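General odorant-binding protein 28a (Drosophila melanogaster, PDB 6QQ4) probably binds and carries small odorant or pheromone molecules as a secreted, all-helical protein of the insect PBP/GOBP family. Local coordinates at residues L27-M30 / P35-T38; L44-M49 / G53-N58; A65-A70 / T74-A79; L85-T90 / K116-L121; A92-P97 / A104-T109. All coordinates share one frame; numbering follows the deposited sequence.

Contact 1 of 5, residues L27-M30 / P35-T38; sequences LQEM and PAST
Where Glu29 of the helical segment 27-30 faces the non-helical strip 35-38, the two backbones come nearest at Glu29 and Ala36, whose CA atoms lie 6.5 Å apart. The Glu29 carboxylate bridges this gap and grips Ser37 twice. Ser37 N donates to Glu29 OE1 at 2.8 Å with an N-H...O angle of 165°, and Ser37 OG donates to Glu29 OE2 at 2.5 Å. Both donors come from the syn side, about 20° out of the carboxylate plane, so backbone amide and hydroxyl of one residue together fix the rotation of the group. The hydroxyl can reach OE2 because chi1 of Ser37, 66°, sets OG between its own N and carbonyl carbon. A water donates to Pro35 O and, weakly, to Glu29 OE2. The contact lies at the surface and ties helix 24-31 to the connection leading into helix 39-52; Thr38 caps that helix through Gly41 N and is also hydrogen-bonded to Asp26 OD1, while Glu105 of helix 100-117 accepts from Ala36 N.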
loop_
_atom_site.group_PDB
_atom_site.type_symbol
_atom_site.label_atom_id
_atom_site.label_comp_id
_atom_site.label_asym_id
_atom_site.label_seq_id
_atom_site.Cartn_x
_atom_site.Cartn_y
_atom_site.Cartn_z
ATOM N N LEU A 27 -2.538 -12.976 0.377
ATOM C CA LEU A 27 -2.816 -12.236 1.599
ATOM C C LEU A 27 -1.615 -12.269 2.556
ATOM O O LEU A 27 -1.282 -11.265 3.179
ATOM C CB LEU A 27 -4.051 -12.812 2.287
ATOM C CG LEU A 27 -4.866 -11.870 3.158
ATOM C CD1 LEU A 27 -5.451 -10.789 2.283
ATOM C CD2 LEU A 27 -5.965 -12.637 3.883
ATOM N N GLN A 28 -0.967 -13.424 2.670
ATOM C CA GLN A 28 0.169 -13.560 3.589
ATOM C C GLN A 28 1.358 -12.709 3.145
ATOM O O GLN A 28 1.998 -12.046 3.968
ATOM C CB GLN A 28 0.584 -15.030 3.729
ATOM C CG GLN A 28 0.660 -15.504 5.186
ATOM C CD GLN A 28 0.701 -17.019 5.315
ATOM O OE1 GLN A 28 0.063 -17.740 4.544
ATOM N NE2 GLN A 28 1.452 -17.510 6.297
ATOM N N GLU A 29 1.637 -12.695 1.846
ATOM C CA GLU A 29 2.680 -11.811 1.330
ATOM C C GLU A 29 2.432 -10.354 1.715
ATOM O O GLU A 29 3.372 -9.621 2.023
ATOM C CB GLU A 29 2.797 -11.937 -0.191
ATOM C CG GLU A 29 3.232 -13.301 -0.623
ATOM C CD GLU A 29 3.565 -13.386 -2.101
ATOM O OE1 GLU A 29 3.051 -12.573 -2.900
ATOM O OE2 GLU A 29 4.363 -14.269 -2.456
ATOM N N MET A 30 1.174 -9.932 1.701
ATOM C CA MET A 30 0.840 -8.561 2.080
ATOM C C MET A 30 1.126 -8.260 3.550
ATOM O O MET A 30 1.755 -7.245 3.853
ATOM C CB MET A 30 -0.628 -8.260 1.806
ATOM C CG MET A 30 -0.960 -7.741 0.437
ATOM S SD MET A 30 -2.647 -7.060 0.414
ATOM C CE MET A 30 -2.471 -5.570 1.386
ATOM N N PRO A 35 7.155 -8.304 -1.583
ATOM C CA PRO A 35 6.655 -8.110 -2.953
ATOM C C PRO A 35 5.571 -9.130 -3.330
ATOM O O PRO A 35 5.567 -10.249 -2.826
ATOM C CB PRO A 35 7.903 -8.309 -3.821
ATOM C CG PRO A 35 8.902 -8.995 -2.936
ATOM C CD PRO A 35 8.604 -8.553 -1.550
ATOM N N ALA A 36 4.660 -8.746 -4.211
ATOM C CA ALA A 36 3.657 -9.682 -4.696
ATOM C C ALA A 36 4.326 -10.658 -5.651
ATOM O O ALA A 36 4.959 -10.237 -6.608
ATOM C CB ALA A 36 2.513 -8.944 -5.391
ATOM N N SER A 37 4.191 -11.957 -5.399
ATOM C CA SER A 37 4.802 -12.950 -6.281
ATOM C C SER A 37 3.848 -13.385 -7.395
ATOM O O SER A 37 4.237 -14.140 -8.277
ATOM C CB SER A 37 5.269 -14.172 -5.481
ATOM O OG SER A 37 4.169 -14.859 -4.924
ATOM N N THR A 38 2.604 -12.903 -7.359
ATOM C CA THR A 38 1.619 -13.194 -8.407
ATOM C C THR A 38 0.943 -11.913 -8.881
ATOM O O THR A 38 0.923 -10.922 -8.159
ATOM C CB THR A 38 0.516 -14.181 -7.923
ATOM O OG1 THR A 38 -0.343 -13.526 -6.994
ATOM C CG2 THR A 38 1.127 -15.418 -7.235
HETATM O O HOH W 1 7.093 -12.274 -3.035
#

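Contact 2 of 5, residues L44-M49 / G53-N58; sequences LRACVM and GILDAN
Met49 O is the polar centre of the contact between helical residues 44-49 and the chain 53-58. It accepts from Gly53 N at 2.7 Å, with an N-H...O angle of 140°, and weakly from Leu55 N, a long 3.4 Å bond that is nevertheless nearly straight. Beside these bonds, Met49 CB meets Leu55 CB at 3.6 Å and Ile54 CG2 at 3.8 Å. Leu55 has CG anti to its N (chi1 -174°), which carries CD2 back along the helix to Ala46 CB at 4.2 Å. In the next shell, Ala104 of helix 100-117 packs on Ala46 and Met49, and Tyr107 on Leu55. Ile54 also touches Leu61 and lies near a bound pentaethylene glycol, probably from the crystallisation liquor. Gly53, with phi 96°, is the first residue to leave helical geometry, and the buried contact as a whole is a helix C-terminus folded over by its following chain. Cys47 joins the same helix to Cys16 by a disulfide, part of the cysteine-linked helical fold of PBP/GOBP proteins.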
loop_
_atom_site.group_PDB
_atom_site.type_symbol
_atom_site.label_atom_id
_atom_site.label_comp_id
_atom_site.label_asym_id
_atom_site.label_seq_id
_atom_site.Cartn_x
_atom_site.Cartn_y
_atom_site.Cartn_z
ATOM N N LEU A 44 -4.600 -7.432 -5.991
ATOM C CA LEU A 44 -5.136 -7.349 -4.631
ATOM C C LEU A 44 -4.668 -6.027 -4.025
ATOM O O LEU A 44 -5.448 -5.232 -3.515
ATOM C CB LEU A 44 -4.688 -8.537 -3.777
ATOM C CG LEU A 44 -5.057 -8.513 -2.287
ATOM C CD1 LEU A 44 -6.573 -8.490 -2.099
ATOM C CD2 LEU A 44 -4.445 -9.695 -1.557
ATOM N N ARG A 45 -3.379 -5.774 -4.135
ATOM C CA ARG A 45 -2.813 -4.548 -3.610
ATOM C C ARG A 45 -3.405 -3.291 -4.230
ATOM O O ARG A 45 -3.624 -2.310 -3.520
ATOM C CB ARG A 45 -1.301 -4.581 -3.783
ATOM C CG ARG A 45 -0.707 -5.592 -2.816
ATOM C CD ARG A 45 0.673 -6.053 -3.206
ATOM N NE ARG A 45 1.031 -7.270 -2.480
ATOM C CZ ARG A 45 2.216 -7.477 -1.914
ATOM N NH1 ARG A 45 3.163 -6.536 -2.000
ATOM N NH2 ARG A 45 2.449 -8.612 -1.265
ATOM N N ALA A 46 -3.698 -3.316 -5.527
ATOM C CA ALA A 46 -4.356 -2.169 -6.174
ATOM C C ALA A 46 -5.723 -1.905 -5.555
ATOM O O ALA A 46 -6.101 -0.765 -5.329
ATOM C CB ALA A 46 -4.507 -2.399 -7.669
ATOM N N CYS A 47 -6.448 -2.983 -5.292
ATOM C CA CYS A 47 -7.800 -2.903 -4.751
ATOM C C CYS A 47 -7.789 -2.309 -3.337
ATOM O O CYS A 47 -8.642 -1.497 -2.981
ATOM C CB CYS A 47 -8.450 -4.287 -4.752
ATOM S SG CYS A 47 -10.170 -4.345 -4.113
ATOM N N VAL A 48 -6.817 -2.710 -2.535
ATOM C CA VAL A 48 -6.654 -2.122 -1.215
ATOM C C VAL A 48 -6.262 -0.639 -1.287
ATOM O O VAL A 48 -6.858 0.200 -0.612
ATOM C CB VAL A 48 -5.601 -2.887 -0.400
ATOM C CG1 VAL A 48 -5.275 -2.137 0.876
ATOM C CG2 VAL A 48 -6.113 -4.289 -0.092
ATOM N N MET A 49 -5.260 -0.321 -2.096
ATOM C CA MET A 49 -4.794 1.055 -2.207
ATOM C C MET A 49 -5.909 1.982 -2.689
ATOM O O MET A 49 -6.050 3.107 -2.204
ATOM C CB MET A 49 -3.590 1.138 -3.138
ATOM C CG MET A 49 -2.291 0.609 -2.540
ATOM S SD MET A 49 -0.919 0.831 -3.687
ATOM C CE MET A 49 0.399 -0.044 -2.838
ATOM N N GLY A 53 -7.491 5.117 -1.040
ATOM C CA GLY A 53 -7.506 6.356 -1.789
ATOM C C GLY A 53 -6.115 6.861 -2.101
ATOM O O GLY A 53 -5.966 7.884 -2.776
ATOM N N ILE A 54 -5.093 6.152 -1.615
ATOM C CA ILE A 54 -3.711 6.513 -1.920
ATOM C C ILE A 54 -3.439 6.240 -3.407
ATOM O O ILE A 54 -2.603 6.896 -4.032
ATOM C CB ILE A 54 -2.701 5.763 -0.992
ATOM C CG1 ILE A 54 -1.248 6.177 -1.285
ATOM C CG2 ILE A 54 -2.903 4.235 -1.050
ATOM C CD1 ILE A 54 -0.929 7.671 -1.021
ATOM N N LEU A 55 -4.191 5.308 -3.979
ATOM C CA LEU A 55 -4.182 5.096 -5.425
ATOM C C LEU A 55 -5.513 5.555 -6.010
ATOM O O LEU A 55 -6.571 5.128 -5.552
ATOM C CB LEU A 55 -3.936 3.620 -5.760
ATOM C CG LEU A 55 -3.759 3.289 -7.240
ATOM C CD1 LEU A 55 -2.540 3.982 -7.748
ATOM C CD2 LEU A 55 -3.652 1.751 -7.444
ATOM N N ASP A 56 -5.470 6.414 -7.023
ATOM C CA ASP A 56 -6.715 6.953 -7.568
ATOM C C ASP A 56 -7.193 6.162 -8.781
ATOM O O ASP A 56 -6.495 5.272 -9.275
ATOM C CB ASP A 56 -6.573 8.443 -7.920
ATOM C CG ASP A 56 -5.561 8.713 -9.027
ATOM O OD1 ASP A 56 -5.455 7.920 -9.990
ATOM O OD2 ASP A 56 -4.878 9.758 -8.947
ATOM N N ALA A 57 -8.385 6.519 -9.251
ATOM C CA ALA A 57 -9.091 5.845 -10.333
ATOM C C ALA A 57 -8.335 5.825 -11.660
ATOM O O ALA A 57 -8.700 5.079 -12.570
ATOM C CB ALA A 57 -10.473 6.501 -10.529
ATOM N N ASN A 58 -7.292 6.642 -11.782
ATOM C CA ASN A 58 -6.416 6.555 -12.945
ATOM C C ASN A 58 -5.090 5.873 -12.614
ATOM O O ASN A 58 -4.130 5.941 -13.380
ATOM C CB ASN A 58 -6.167 7.940 -13.534
ATOM C CG ASN A 58 -7.231 8.328 -14.550
ATOM O OD1 ASN A 58 -8.302 8.808 -14.183
ATOM N ND2 ASN A 58 -6.948 8.097 -15.833
#

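Contact 3 of 5, residues A65-A70 / T74-A79; sequences AGHEKA and TGNDPA
A short helix-to-helix turn joins helix 66-74 to helix 78-91, and the contact between 65-70 and 74-79 spans it. Ala70 O accepts from Thr74 N at 3.1 Å, an i to i+4 helical bond of the final turn of helix 66-74. Gly75, with positive phi, then breaks the helical path. Thr74 OG1 donates to Gly75 O at 3.1 Å, as its chi1 of 65° places the hydroxyl between its own N and carbonyl carbon. Asp77 is the N-cap of the next helix and accepts from Lys80 N through OD2. Leu81 of that helix packs against His67, Ala70 and Thr74, while Asn76 N is hydrogen-bonded to Asp1 OD2 at the chain's beginning. On the outer side, His67 has CG anti to its N (chi1 164°), which swings the imidazole across to Asn76. Their flat groups are turned 62° apart, and Asn76 OD1 meets the ring edge in plane, 3.8 Å from His67 CE1.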
loop_
_atom_site.group_PDB
_atom_site.type_symbol
_atom_site.label_atom_id
_atom_site.label_comp_id
_atom_site.label_asym_id
_atom_site.label_seq_id
_atom_site.Cartn_x
_atom_site.Cartn_y
_atom_site.Cartn_z
ATOM N N ALA A 65 -5.117 14.716 1.334
ATOM C CA ALA A 65 -5.654 14.159 2.581
ATOM C C ALA A 65 -4.588 13.302 3.265
ATOM O O ALA A 65 -4.822 12.132 3.591
ATOM C CB ALA A 65 -6.926 13.343 2.324
ATOM N N GLY A 66 -3.422 13.909 3.470
ATOM C CA GLY A 66 -2.251 13.228 3.994
ATOM C C GLY A 66 -2.483 12.287 5.159
ATOM O O GLY A 66 -2.312 11.075 5.015
ATOM N N HIS A 67 -2.882 12.840 6.303
ATOM C CA HIS A 67 -3.024 12.069 7.536
ATOM C C HIS A 67 -3.916 10.847 7.392
ATOM O O HIS A 67 -3.538 9.749 7.803
ATOM C CB HIS A 67 -3.577 12.941 8.666
ATOM C CG HIS A 67 -4.108 12.146 9.819
ATOM N ND1 HIS A 67 -3.311 11.724 10.860
ATOM C CD2 HIS A 67 -5.354 11.682 10.085
ATOM C CE1 HIS A 67 -4.041 11.033 11.719
ATOM N NE2 HIS A 67 -5.285 10.993 11.271
ATOM N N GLU A 68 -5.107 11.053 6.834
ATOM C CA GLU A 68 -6.084 9.984 6.675
ATOM C C GLU A 68 -5.480 8.829 5.885
ATOM O O GLU A 68 -5.781 7.676 6.163
ATOM C CB GLU A 68 -7.351 10.505 5.990
ATOM N N LYS A 69 -4.607 9.150 4.929
ATOM C CA LYS A 69 -3.932 8.144 4.103
ATOM C C LYS A 69 -2.783 7.442 4.835
ATOM O O LYS A 69 -2.785 6.217 5.008
ATOM C CB LYS A 69 -3.395 8.784 2.817
ATOM C CG LYS A 69 -4.349 8.771 1.625
ATOM C CD LYS A 69 -5.528 9.703 1.816
ATOM C CE LYS A 69 -6.286 9.923 0.509
ATOM N NZ LYS A 69 -5.431 10.504 -0.565
ATOM N N ALA A 70 -1.795 8.224 5.255
ATOM C CA ALA A 70 -0.597 7.684 5.894
ATOM C C ALA A 70 -0.905 6.909 7.185
ATOM O O ALA A 70 -0.236 5.912 7.491
ATOM C CB ALA A 70 0.401 8.811 6.178
ATOM N N THR A 74 0.748 3.437 9.126
ATOM C CA THR A 74 1.653 3.531 10.271
ATOM C C THR A 74 0.955 3.690 11.623
ATOM O O THR A 74 1.585 3.545 12.678
ATOM C CB THR A 74 2.616 4.723 10.104
ATOM O OG1 THR A 74 1.867 5.943 10.136
ATOM C CG2 THR A 74 3.369 4.627 8.782
ATOM N N GLY A 75 -0.337 4.002 11.594
ATOM C CA GLY A 75 -1.051 4.347 12.807
ATOM C C GLY A 75 -0.854 5.812 13.149
ATOM O O GLY A 75 -0.266 6.560 12.365
ATOM N N ASN A 76 -1.331 6.219 14.320
ATOM C CA ASN A 76 -1.366 7.629 14.697
ATOM C C ASN A 76 -0.045 8.219 15.206
ATOM O O ASN A 76 0.072 9.442 15.309
ATOM C CB ASN A 76 -2.450 7.849 15.761
ATOM C CG ASN A 76 -3.815 8.143 15.157
ATOM O OD1 ASN A 76 -4.229 9.298 15.075
ATOM N ND2 ASN A 76 -4.517 7.099 14.725
ATOM N N ASP A 77 0.939 7.375 15.518
ATOM C CA ASP A 77 2.207 7.858 16.090
ATOM C C ASP A 77 2.902 8.944 15.257
ATOM O O ASP A 77 3.128 8.748 14.065
ATOM C CB ASP A 77 3.190 6.708 16.279
ATOM C CG ASP A 77 4.590 7.204 16.618
ATOM O OD1 ASP A 77 4.884 7.385 17.818
ATOM O OD2 ASP A 77 5.386 7.434 15.682
ATOM N N PRO A 78 3.286 10.066 15.902
ATOM C CA PRO A 78 3.823 11.252 15.218
ATOM C C PRO A 78 5.107 11.003 14.409
ATOM O O PRO A 78 5.136 11.340 13.237
ATOM C CB PRO A 78 4.103 12.232 16.375
ATOM C CG PRO A 78 3.261 11.772 17.482
ATOM C CD PRO A 78 3.238 10.265 17.359
ATOM N N ALA A 79 6.139 10.435 15.026
ATOM C CA ALA A 79 7.420 10.231 14.347
ATOM C C ALA A 79 7.279 9.315 13.125
ATOM O O ALA A 79 7.758 9.653 12.030
ATOM C CB ALA A 79 8.456 9.667 15.322
#

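Contact 4 of 5, residues L85-T90 / K116-L121; sequences LEIGDT and KKHGLL
Ile87 meets His118 and Leu120 with CG1 anti to its carbonyl carbon (chi1 -70°) and CD1 extended beyond it (chi2 174°), which directs CD1 to Leu120; Leu120 turns CG anti to its own carbonyl carbon (chi1 -78°), and its CD1 comes to meet the isoleucine. The contact packs helix 78-91 against the C-terminal tail that follows helix 100-117, within the all-helical PBP/GOBP fold. The nearest CA atoms, of Ile87 and His118, are 9.0 Å apart, and side chains bridge the gap without any direct hydrogen bond. Ile87 CG1 lies 4.2 Å from His118 CD2, approaching the imidazole obliquely. Neighbouring residues complete the seam: Ile87 also packs on Phe111 and Glu114, whereas Ile83 of helix 78-91 touches both His118 and Leu120. On the exposed side a water links the segments, 2.8 Å from Thr90 OG1 and weakly bonded to His118 NE2 at 3.4 Å. In the apolar part, the two methyls Ile87 CD1 and Leu120 CD1 stand 4.2 Å apart.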
loop_
_atom_site.group_PDB
_atom_site.type_symbol
_atom_site.label_atom_id
_atom_site.label_comp_id
_atom_site.label_asym_id
_atom_site.label_seq_id
_atom_site.Cartn_x
_atom_site.Cartn_y
_atom_site.Cartn_z
ATOM N N LEU A 85 4.425 10.159 5.517
ATOM C CA LEU A 85 4.102 11.339 4.737
ATOM C C LEU A 85 5.220 11.646 3.760
ATOM O O LEU A 85 4.970 11.930 2.593
ATOM C CB LEU A 85 3.849 12.535 5.649
ATOM C CG LEU A 85 2.442 12.597 6.243
ATOM C CD1 LEU A 85 2.392 13.562 7.416
ATOM C CD2 LEU A 85 1.450 12.999 5.155
ATOM N N GLU A 86 6.459 11.557 4.233
ATOM C CA GLU A 86 7.602 11.836 3.377
ATOM C C GLU A 86 7.767 10.749 2.322
ATOM O O GLU A 86 8.179 11.029 1.202
ATOM C CB GLU A 86 8.869 11.977 4.213
ATOM C CG GLU A 86 8.807 13.169 5.155
ATOM C CD GLU A 86 9.922 13.179 6.182
ATOM O OE1 GLU A 86 11.051 12.751 5.856
ATOM O OE2 GLU A 86 9.661 13.615 7.323
ATOM N N ILE A 87 7.439 9.513 2.690
ATOM C CA ILE A 87 7.500 8.388 1.761
ATOM C C ILE A 87 6.492 8.577 0.630
ATOM O O ILE A 87 6.806 8.328 -0.537
ATOM C CB ILE A 87 7.266 7.060 2.504
ATOM C CG1 ILE A 87 8.478 6.764 3.403
ATOM C CG2 ILE A 87 6.970 5.911 1.512
ATOM C CD1 ILE A 87 8.318 5.560 4.298
ATOM N N GLY A 88 5.297 9.053 0.974
ATOM C CA GLY A 88 4.302 9.406 -0.024
ATOM C C GLY A 88 4.811 10.411 -1.047
ATOM O O GLY A 88 4.643 10.230 -2.256
ATOM N N ASP A 89 5.440 11.478 -0.572
ATOM C CA ASP A 89 5.955 12.502 -1.480
ATOM C C ASP A 89 7.091 11.968 -2.354
ATOM O O ASP A 89 7.200 12.308 -3.539
ATOM C CB ASP A 89 6.424 13.733 -0.695
ATOM C CG ASP A 89 5.275 14.618 -0.268
ATOM O OD1 ASP A 89 4.164 14.441 -0.809
ATOM O OD2 ASP A 89 5.481 15.495 0.597
ATOM N N THR A 90 7.934 11.126 -1.768
ATOM C CA THR A 90 8.984 10.470 -2.527
ATOM C C THR A 90 8.403 9.562 -3.618
ATOM O O THR A 90 8.759 9.679 -4.789
ATOM C CB THR A 90 9.898 9.638 -1.615
ATOM O OG1 THR A 90 10.725 10.516 -0.843
ATOM C CG2 THR A 90 10.779 8.728 -2.441
ATOM N N LYS A 116 12.348 0.757 4.574
ATOM C CA LYS A 116 13.560 0.082 5.052
ATOM C C LYS A 116 14.683 1.065 5.279
ATOM O O LYS A 116 15.431 0.958 6.247
ATOM C CB LYS A 116 14.017 -0.983 4.065
ATOM C CG LYS A 116 13.105 -2.185 3.988
ATOM C CD LYS A 116 13.416 -2.963 2.713
ATOM C CE LYS A 116 12.577 -4.221 2.596
ATOM N NZ LYS A 116 12.981 -5.216 3.607
ATOM N N LYS A 117 14.801 2.020 4.367
ATOM C CA LYS A 117 15.801 3.073 4.471
ATOM C C LYS A 117 15.586 3.924 5.731
ATOM O O LYS A 117 16.533 4.201 6.465
ATOM C CB LYS A 117 15.762 3.925 3.205
ATOM C CG LYS A 117 16.608 5.182 3.214
ATOM C CD LYS A 117 16.976 5.589 1.792
ATOM C CE LYS A 117 15.811 5.403 0.820
ATOM N NZ LYS A 117 16.141 5.859 -0.576
ATOM N N HIS A 118 14.335 4.289 6.000
ATOM C CA HIS A 118 13.992 5.159 7.131
ATOM C C HIS A 118 13.710 4.445 8.453
ATOM O O HIS A 118 13.240 5.070 9.414
ATOM C CB HIS A 118 12.780 6.018 6.769
ATOM C CG HIS A 118 13.066 7.041 5.720
ATOM N ND1 HIS A 118 14.055 7.992 5.865
ATOM C CD2 HIS A 118 12.500 7.265 4.511
ATOM C CE1 HIS A 118 14.090 8.753 4.787
ATOM N NE2 HIS A 118 13.158 8.331 3.948
ATOM N N GLY A 119 13.984 3.145 8.506
ATOM C CA GLY A 119 13.829 2.381 9.733
ATOM C C GLY A 119 12.420 1.939 10.107
ATOM O O GLY A 119 12.206 1.401 11.194
ATOM N N LEU A 120 11.450 2.165 9.229
ATOM C CA LEU A 120 10.112 1.620 9.449
ATOM C C LEU A 120 10.050 0.134 9.102
ATOM O O LEU A 120 9.268 -0.621 9.684
ATOM C CB LEU A 120 9.086 2.381 8.621
ATOM C CG LEU A 120 8.632 3.735 9.142
ATOM C CD1 LEU A 120 7.571 4.299 8.217
ATOM C CD2 LEU A 120 8.099 3.603 10.555
ATOM N N LEU A 121 10.894 -0.256 8.148
ATOM C CA LEU A 121 10.928 -1.594 7.543
ATOM C C LEU A 121 9.557 -2.154 7.205
ATOM O O LEU A 121 9.436 -2.961 6.282
ATOM C CB LEU A 121 11.680 -2.582 8.441
ATOM C CG LEU A 121 13.177 -2.676 8.140
ATOM C CD1 LEU A 121 13.896 -1.410 8.619
ATOM C CD2 LEU A 121 13.801 -3.914 8.779
HETATM O O HOH W 2 10.955 8.974 1.506
#

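Contact 5 of 5, residues A92-P97 / A104-T109; sequences AAITVP and AEAYGT
Apolar contacts dominate between the loop 92-97 and helical residues 104-109, whose backbones are nearest at Val96 and Ala106, 6.2 Å between CA atoms. Val96 makes a CH-pi contact: its CG1 sits over one face of Tyr107, 3.9 Å from the ring centroid and 21° off the normal, displaced toward the rim. The same methyl reaches Ala106 CB at 4.0 Å. Ile94 approaches the ring obliquely, with CD1 3.7 Å from Tyr107 CD1; chi1 of 66° directs its longer branch toward the helix, and Ile94 CD1 also lies 3.4 Å from Ala106 O. The polar part runs through one water in the plane of the ring. It accepts from Tyr107 OH at 2.8 Å and donates to Ala92 O and, at 2.6 Å, to Ile94 O, so a single molecule ties the phenol to two carbonyls of the chain. Tyr107 OH is also hydrogen-bonded to Leu61 N. The contact thus lays the connection from helix 78-91 along helix 100-117, while Tyr107 touches Leu55 in the loop that follows helix 39-52.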
loop_
_atom_site.group_PDB
_atom_site.type_symbol
_atom_site.label_atom_id
_atom_site.label_comp_id
_atom_site.label_asym_id
_atom_site.label_seq_id
_atom_site.Cartn_x
_atom_site.Cartn_y
_atom_site.Cartn_z
ATOM N N ALA A 92 5.347 9.154 -4.899
ATOM C CA ALA A 92 4.423 9.726 -5.880
ATOM C C ALA A 92 5.146 10.199 -7.126
ATOM O O ALA A 92 4.512 10.488 -8.140
ATOM C CB ALA A 92 3.630 10.884 -5.274
ATOM N N ALA A 93 6.470 10.259 -7.061
ATOM C CA ALA A 93 7.261 10.759 -8.175
ATOM C C ALA A 93 7.803 9.664 -9.111
ATOM O O ALA A 93 8.380 9.974 -10.157
ATOM C CB ALA A 93 8.412 11.599 -7.641
ATOM N N ILE A 94 7.649 8.393 -8.753
ATOM C CA ILE A 94 8.230 7.348 -9.599
ATOM C C ILE A 94 7.417 7.158 -10.884
ATOM O O ILE A 94 6.245 7.522 -10.945
ATOM C CB ILE A 94 8.331 5.998 -8.862
ATOM C CG1 ILE A 94 6.934 5.454 -8.557
ATOM C CG2 ILE A 94 9.196 6.113 -7.607
ATOM C CD1 ILE A 94 6.966 4.063 -8.007
ATOM N N THR A 95 8.041 6.589 -11.908
ATOM C CA THR A 95 7.305 6.196 -13.105
ATOM C C THR A 95 6.734 4.769 -12.980
ATOM O O THR A 95 7.449 3.830 -12.603
ATOM C CB THR A 95 8.188 6.279 -14.361
ATOM O OG1 THR A 95 9.418 5.579 -14.135
ATOM C CG2 THR A 95 8.492 7.730 -14.698
ATOM N N VAL A 96 5.451 4.616 -13.309
ATOM C CA VAL A 96 4.727 3.345 -13.146
ATOM C C VAL A 96 4.026 2.954 -14.449
ATOM O O VAL A 96 3.873 3.791 -15.327
ATOM C CB VAL A 96 3.690 3.448 -12.022
ATOM C CG1 VAL A 96 4.368 3.879 -10.716
ATOM C CG2 VAL A 96 2.592 4.425 -12.402
ATOM N N PRO A 97 3.597 1.682 -14.584
ATOM C CA PRO A 97 2.902 1.323 -15.828
ATOM C C PRO A 97 1.452 1.774 -15.846
ATOM O O PRO A 97 0.913 2.133 -14.807
ATOM C CB PRO A 97 2.969 -0.206 -15.846
ATOM C CG PRO A 97 3.980 -0.590 -14.777
ATOM C CD PRO A 97 3.863 0.499 -13.754
ATOM N N ALA A 104 0.239 -0.328 -8.734
ATOM C CA ALA A 104 0.125 -0.471 -7.278
ATOM C C ALA A 104 1.368 -1.132 -6.702
ATOM O O ALA A 104 1.878 -0.716 -5.661
ATOM C CB ALA A 104 -1.098 -1.255 -6.904
ATOM N N GLU A 105 1.888 -2.132 -7.400
ATOM C CA GLU A 105 3.066 -2.836 -6.914
ATOM C C GLU A 105 4.362 -2.032 -7.070
ATOM O O GLU A 105 5.282 -2.159 -6.259
ATOM C CB GLU A 105 3.201 -4.182 -7.630
ATOM C CG GLU A 105 4.295 -5.061 -7.099
ATOM C CD GLU A 105 4.128 -5.392 -5.617
ATOM O OE1 GLU A 105 3.049 -5.132 -5.059
ATOM O OE2 GLU A 105 5.072 -5.947 -5.013
ATOM N N ALA A 106 4.448 -1.218 -8.113
ATOM C CA ALA A 106 5.614 -0.363 -8.264
ATOM C C ALA A 106 5.614 0.692 -7.148
ATOM O O ALA A 106 6.653 1.006 -6.598
ATOM C CB ALA A 106 5.641 0.283 -9.625
ATOM N N TYR A 107 4.444 1.216 -6.795
ATOM C CA TYR A 107 4.348 2.070 -5.610
ATOM C C TYR A 107 4.707 1.322 -4.325
ATOM O O TYR A 107 5.392 1.864 -3.467
ATOM C CB TYR A 107 2.935 2.670 -5.487
ATOM C CG TYR A 107 2.658 3.747 -6.497
ATOM C CD1 TYR A 107 3.567 4.781 -6.706
ATOM C CD2 TYR A 107 1.501 3.723 -7.268
ATOM C CE1 TYR A 107 3.327 5.757 -7.644
ATOM C CE2 TYR A 107 1.253 4.691 -8.212
ATOM C CZ TYR A 107 2.164 5.707 -8.397
ATOM O OH TYR A 107 1.909 6.685 -9.334
ATOM N N GLY A 108 4.241 0.079 -4.195
ATOM C CA GLY A 108 4.511 -0.736 -3.014
ATOM C C GLY A 108 5.988 -1.040 -2.831
ATOM O O GLY A 108 6.511 -1.033 -1.722
ATOM N N THR A 109 6.664 -1.307 -3.942
ATOM C CA THR A 109 8.109 -1.433 -3.955
ATOM C C THR A 109 8.758 -0.178 -3.381
ATOM O O THR A 109 9.666 -0.246 -2.546
ATOM C CB THR A 109 8.623 -1.669 -5.379
ATOM O OG1 THR A 109 8.058 -2.889 -5.881
ATOM C CG2 THR A 109 10.132 -1.775 -5.375
HETATM O O HOH W 3 3.911 8.369 -10.259
#

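In the fold
Contacts 1, 2 and 3 follow one another along the chain; contact 4 then closes a loop from helix 78-91 to the C-terminal tail, and contact 5 is nested inside it. Contacts 2 and 5 are the closest pair, with centres about 11 Å apart. Contacts 1 and 3 lie on opposite sides of the chain's centre, their centres about 24 Å apart. Contacts 1 and 2 touch where Met30 meets Leu44 and Glu29 meets Arg45. Helix 78-91 serves both contacts 3 and 4, which touch at Gly66 and Leu85. Helix 100-117 takes part in contacts 4 and 5 and also meets contacts 1 and 2 through Glu105 and Ala104, joining much of this compact, probably odorant-binding, helical protein.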